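Local coordinates for mandelate racemase/muconate lactonizing protein (Paenibacillus sp., PDB 3V5C) that probably dehydrates galacturonate as a magnesium-dependent lyase of the enolase superfamily, at residues R165-K170 with E196-A201; A189-I194 with V227-L232. The protein carries 1 engineered substitution. All coordinates share one frame; numbering follows the deposited sequence. Where two conformers were deposited one is given.

Contact 1 (R165-K170 with E196-A201)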
# COMPACT_ATOMS: atom_id res chain seq x y z
N ARG A 165 -8.92 13.50 2.00
CA ARG A 165 -9.83 13.81 3.11
C ARG A 165 -9.47 13.06 4.40
O ARG A 165 -9.94 13.39 5.49
CB ARG A 165 -11.28 13.50 2.71
CG ARG A 165 -11.80 14.37 1.56
CD ARG A 165 -11.92 15.84 1.99
NE ARG A 165 -12.42 16.71 0.92
CZ ARG A 165 -11.64 17.39 0.08
NH1 ARG A 165 -10.31 17.29 0.16
NH2 ARG A 165 -12.18 18.17 -0.85
N HIS A 166 -8.64 12.03 4.24
CA HIS A 166 -8.25 11.15 5.35
C HIS A 166 -6.75 11.14 5.45
O HIS A 166 -6.06 11.17 4.43
CB HIS A 166 -8.77 9.75 5.07
CG HIS A 166 -10.20 9.75 4.63
ND1 HIS A 166 -11.21 10.22 5.43
CD2 HIS A 166 -10.78 9.38 3.46
CE1 HIS A 166 -12.36 10.12 4.78
NE2 HIS A 166 -12.13 9.61 3.59
N PHE A 167 -6.24 11.05 6.68
CA PHE A 167 -4.83 11.31 6.91
C PHE A 167 -4.21 10.36 7.92
O PHE A 167 -4.78 10.12 8.97
CB PHE A 167 -4.64 12.75 7.39
CG PHE A 167 -5.14 13.78 6.42
CD1 PHE A 167 -6.46 14.23 6.49
CD2 PHE A 167 -4.31 14.28 5.43
CE1 PHE A 167 -6.95 15.18 5.56
CE2 PHE A 167 -4.78 15.23 4.50
CZ PHE A 167 -6.10 15.67 4.57
N LYS A 168 -3.02 9.85 7.59
CA LYS A 168 -2.27 9.04 8.54
C LYS A 168 -1.09 9.84 9.01
O LYS A 168 -0.25 10.28 8.23
CB LYS A 168 -1.80 7.71 7.94
CG LYS A 168 -1.20 6.79 9.01
CD LYS A 168 -1.09 5.35 8.55
CE LYS A 168 0.13 5.14 7.65
NZ LYS A 168 0.21 3.67 7.23
N ILE A 169 -1.03 10.02 10.32
CA ILE A 169 -0.06 10.88 10.95
C ILE A 169 1.01 10.04 11.64
O ILE A 169 0.69 9.17 12.44
CB ILE A 169 -0.75 11.76 12.00
CG1 ILE A 169 -1.88 12.57 11.33
CG2 ILE A 169 0.29 12.68 12.66
CD1 ILE A 169 -2.94 13.05 12.31
N LYS A 170 2.27 10.26 11.29
CA LYS A 170 3.34 9.59 12.00
C LYS A 170 3.43 10.13 13.42
O LYS A 170 3.40 11.34 13.62
CB LYS A 170 4.68 9.76 11.27
CG LYS A 170 4.74 9.06 9.91
CD LYS A 170 4.86 7.55 10.11
CE LYS A 170 5.01 6.82 8.80
NZ LYS A 170 3.68 6.45 8.27
N GLU A 196 -8.28 19.03 13.43
CA GLU A 196 -8.99 20.30 13.22
C GLU A 196 -9.06 20.69 11.74
O GLU A 196 -10.07 21.19 11.27
CB GLU A 196 -8.35 21.40 14.08
CG GLU A 196 -8.55 21.15 15.57
CD GLU A 196 -7.52 21.84 16.46
OE1 GLU A 196 -6.68 22.61 15.94
OE2 GLU A 196 -7.55 21.60 17.69
N VAL A 197 -7.97 20.44 11.01
CA VAL A 197 -7.89 20.60 9.57
C VAL A 197 -8.85 19.69 8.81
O VAL A 197 -9.55 20.13 7.90
CB VAL A 197 -6.48 20.19 9.06
CG1 VAL A 197 -6.53 19.87 7.57
CG2 VAL A 197 -5.45 21.23 9.39
N ALA A 198 -8.84 18.41 9.16
CA ALA A 198 -9.55 17.39 8.41
C ALA A 198 -11.06 17.51 8.57
O ALA A 198 -11.82 17.18 7.66
CB ALA A 198 -9.07 15.99 8.84
N GLY A 199 -11.50 17.99 9.72
CA GLY A 199 -12.93 18.18 9.93
C GLY A 199 -13.66 16.91 10.31
O GLY A 199 -13.05 15.84 10.41
N PRO A 200 -14.98 17.03 10.52
CA PRO A 200 -15.80 15.96 11.09
C PRO A 200 -15.93 14.70 10.24
O PRO A 200 -16.24 13.64 10.80
CB PRO A 200 -17.17 16.63 11.27
CG PRO A 200 -17.18 17.74 10.31
CD PRO A 200 -15.76 18.24 10.24
N ALA A 201 -15.71 14.78 8.94
CA ALA A 201 -15.85 13.59 8.10
C ALA A 201 -14.48 13.02 7.66
O ALA A 201 -14.43 12.04 6.92
CB ALA A 201 -16.73 13.88 6.88
O HOH W 1 -11.31 15.78 5.40
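Ala198, the last residue of helix 180-198, sets its methyl group obliquely against the Phe167 ring at the start of the neighbouring strand. Its CB lies 3.9 Å from Phe167 CD1 and 4.0 Å from Phe167 CE1, so it straddles one ring bond. Phe167 offers that bond because its CG stands opposite its own carbonyl carbon (chi1 -59°), which turns the ring toward the helix end. The carbonyl of Ala198 is tied to the strand side by a single water, which spends both hydrogens here: one on Ala198 O at 2.7 Å, the other on Arg165 O at 2.8 Å. The chain then breaks out of the helix at Gly199, whose positive phi (81°) is readily reached without a side chain, and passes Pro200 to come back at Ala201. There the carbonyl meets the edge of the His166 imidazole close to its plane, with Ala201 O 3.5 Å from His166 CE1. A hydrogen bond between His166 ND1 and Lys203 N helps fix this ring, and Arg165 CB covers the centre of one ring face, 4.0 Å above it. The arginine's own guanidinium looks elsewhere, to Tyr160, whose carbonyl it binds and whose ring it meets in a cation-pi contact. One methyl-aromatic touch, one bridging water and one polar edge contact thus brace a helix exit against a strand entry, within the beta-alpha-beta unit of strand 167-170, helix 180-198 and strand 204-207, a repeating element of the enolase superfamily's TIM-like barrel.

Contact 2 (A189-I194 with V227-L232)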
# COMPACT_ATOMS: atom_id res chain seq x y z
N ALA A 189 -0.25 16.99 20.22
CA ALA A 189 -0.59 18.31 19.71
C ALA A 189 -0.74 18.28 18.20
O ALA A 189 -1.63 18.91 17.64
CB ALA A 189 0.49 19.32 20.09
N ILE A 190 0.17 17.57 17.53
CA ILE A 190 0.10 17.46 16.07
C ILE A 190 -1.16 16.72 15.63
O ILE A 190 -1.85 17.14 14.69
CB ILE A 190 1.37 16.79 15.51
CG1 ILE A 190 2.55 17.75 15.63
CG2 ILE A 190 1.15 16.36 14.05
CD1 ILE A 190 3.91 17.15 15.31
N VAL A 191 -1.46 15.60 16.27
CA VAL A 191 -2.66 14.88 15.92
C VAL A 191 -3.90 15.73 16.10
O VAL A 191 -4.75 15.78 15.23
CB VAL A 191 -2.77 13.57 16.69
CG1 VAL A 191 -4.10 12.90 16.34
CG2 VAL A 191 -1.59 12.66 16.32
N ARG A 192 -4.00 16.43 17.23
CA ARG A 192 -5.11 17.35 17.44
C ARG A 192 -5.20 18.37 16.31
O ARG A 192 -6.27 18.62 15.77
CB ARG A 192 -4.94 18.12 18.75
CG ARG A 192 -5.04 17.30 20.01
CD ARG A 192 -5.13 18.22 21.23
NE ARG A 192 -5.43 17.48 22.44
CZ ARG A 192 -6.61 16.95 22.70
NH1 ARG A 192 -7.61 17.09 21.83
NH2 ARG A 192 -6.82 16.28 23.83
N GLY A 193 -4.06 18.96 15.98
CA GLY A 193 -4.01 20.00 14.96
C GLY A 193 -4.52 19.51 13.62
O GLY A 193 -5.28 20.19 12.94
N ILE A 194 -4.09 18.32 13.21
CA ILE A 194 -4.54 17.79 11.93
C ILE A 194 -6.02 17.44 11.94
O ILE A 194 -6.73 17.68 10.96
CB ILE A 194 -3.65 16.62 11.49
CG1 ILE A 194 -2.27 17.17 11.15
CG2 ILE A 194 -4.27 15.90 10.28
CD1 ILE A 194 -1.16 16.16 11.19
N VAL A 227 -10.74 13.35 20.43
CA VAL A 227 -10.45 13.32 19.01
C VAL A 227 -10.88 11.98 18.46
O VAL A 227 -10.60 10.94 19.05
CB VAL A 227 -8.94 13.47 18.75
CG1 VAL A 227 -8.62 13.20 17.30
CG2 VAL A 227 -8.45 14.84 19.19
N ASN A 228 -11.57 11.98 17.33
CA ASN A 228 -11.99 10.72 16.75
C ASN A 228 -10.84 10.15 15.94
O ASN A 228 -10.42 10.75 14.95
CB ASN A 228 -13.26 10.88 15.91
CG ASN A 228 -14.45 11.35 16.74
OD1 ASN A 228 -15.10 12.34 16.41
ND2 ASN A 228 -14.74 10.64 17.83
N LEU A 229 -10.30 9.03 16.41
CA LEU A 229 -9.19 8.35 15.76
C LEU A 229 -9.74 7.09 15.14
O LEU A 229 -10.41 6.29 15.82
CB LEU A 229 -8.13 7.96 16.79
CG LEU A 229 -7.35 9.08 17.47
CD1 LEU A 229 -6.45 8.47 18.51
CD2 LEU A 229 -6.54 9.84 16.42
N TYR A 230 -9.46 6.88 13.86
CA TYR A 230 -9.97 5.73 13.15
C TYR A 230 -9.18 4.47 13.46
O TYR A 230 -9.77 3.44 13.78
CB TYR A 230 -10.00 6.00 11.64
CG TYR A 230 -10.70 4.92 10.86
CD1 TYR A 230 -12.08 4.76 10.95
CD2 TYR A 230 -10.00 4.05 10.05
CE1 TYR A 230 -12.73 3.77 10.26
CE2 TYR A 230 -10.64 3.06 9.34
CZ TYR A 230 -12.00 2.92 9.46
OH TYR A 230 -12.66 1.95 8.75
N TRP A 231 -7.86 4.52 13.32
CA TRP A 231 -7.04 3.42 13.79
C TRP A 231 -5.67 3.82 14.33
O TRP A 231 -5.17 4.93 14.05
CB TRP A 231 -6.91 2.32 12.73
CG TRP A 231 -5.91 2.48 11.59
CD1 TRP A 231 -4.59 2.86 11.66
CD2 TRP A 231 -6.15 2.14 10.22
NE1 TRP A 231 -4.02 2.81 10.41
CE2 TRP A 231 -4.95 2.36 9.52
CE3 TRP A 231 -7.28 1.69 9.53
CZ2 TRP A 231 -4.85 2.16 8.12
CZ3 TRP A 231 -7.17 1.48 8.14
CH2 TRP A 231 -5.97 1.71 7.47
N LEU A 232 -5.13 2.91 15.12
CA LEU A 232 -3.79 2.98 15.67
C LEU A 232 -2.95 1.88 15.05
O LEU A 232 -3.22 0.69 15.25
CB LEU A 232 -3.86 2.76 17.18
CG LEU A 232 -2.54 2.47 17.91
CD1 LEU A 232 -1.68 3.71 17.92
CD2 LEU A 232 -2.81 2.00 19.33
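The backbones of 189-194 and 227-232 come closest where Arg192 CA and Val227 CA stand 6.9 Å apart, the helix meeting at two consecutive residues the chain that leads into strand 231-233. This is the barrel theme of an outer helix seated on the sheet, here with helix 180-198 reaching the approach to a strand that lies beyond its own beta-alpha-beta unit. No hydrogen bond crosses the interface, and the buried part is made of aliphatic branches. Nearer the surface, where Arg192 is partly exposed, the character changes. In the conformer described, one of two deposited, Arg192 stretches its chain from CG to NE and brings the charged end obliquely past Val227, which has the most surface buried of any residue in this contact. In that copy NH1 also forms a salt bridge with OD1 of Asp226, just before Val227; both contacts are tentative for the arginine as a whole. Deeper in, strand 204-207 lies beside the aliphatic pair, Ile206 touching Val191 and Ile204 touching Leu229, so that the helix, the intervening strand and the incoming chain share one apolar layer. Val191 points one methyl inward: CG1 stands opposite its backbone N (chi1 176°) and, the two side chains crossing at about a right angle, comes to 3.9 Å from Leu229 CD2.

The two contacts have centres 7 Å apart and divide helix 180-198 between them: contact 2 uses its C-terminal half, contact 1 its last turn and exit. Their segments alternate along the chain, in the order 165-170, 189-194, 196-201, 227-232, so one helix is joined to the strand before it and to the approach of a strand two places further round the same sheet. The contacts also touch directly, with Ile169 CG1 3.7 Å from Ile194 CD1, which makes the packing continuous from one to the other. Together they fasten the helix to the outside of the barrel, whose later parts supply the magnesium-site residues Glu238 and Asp261.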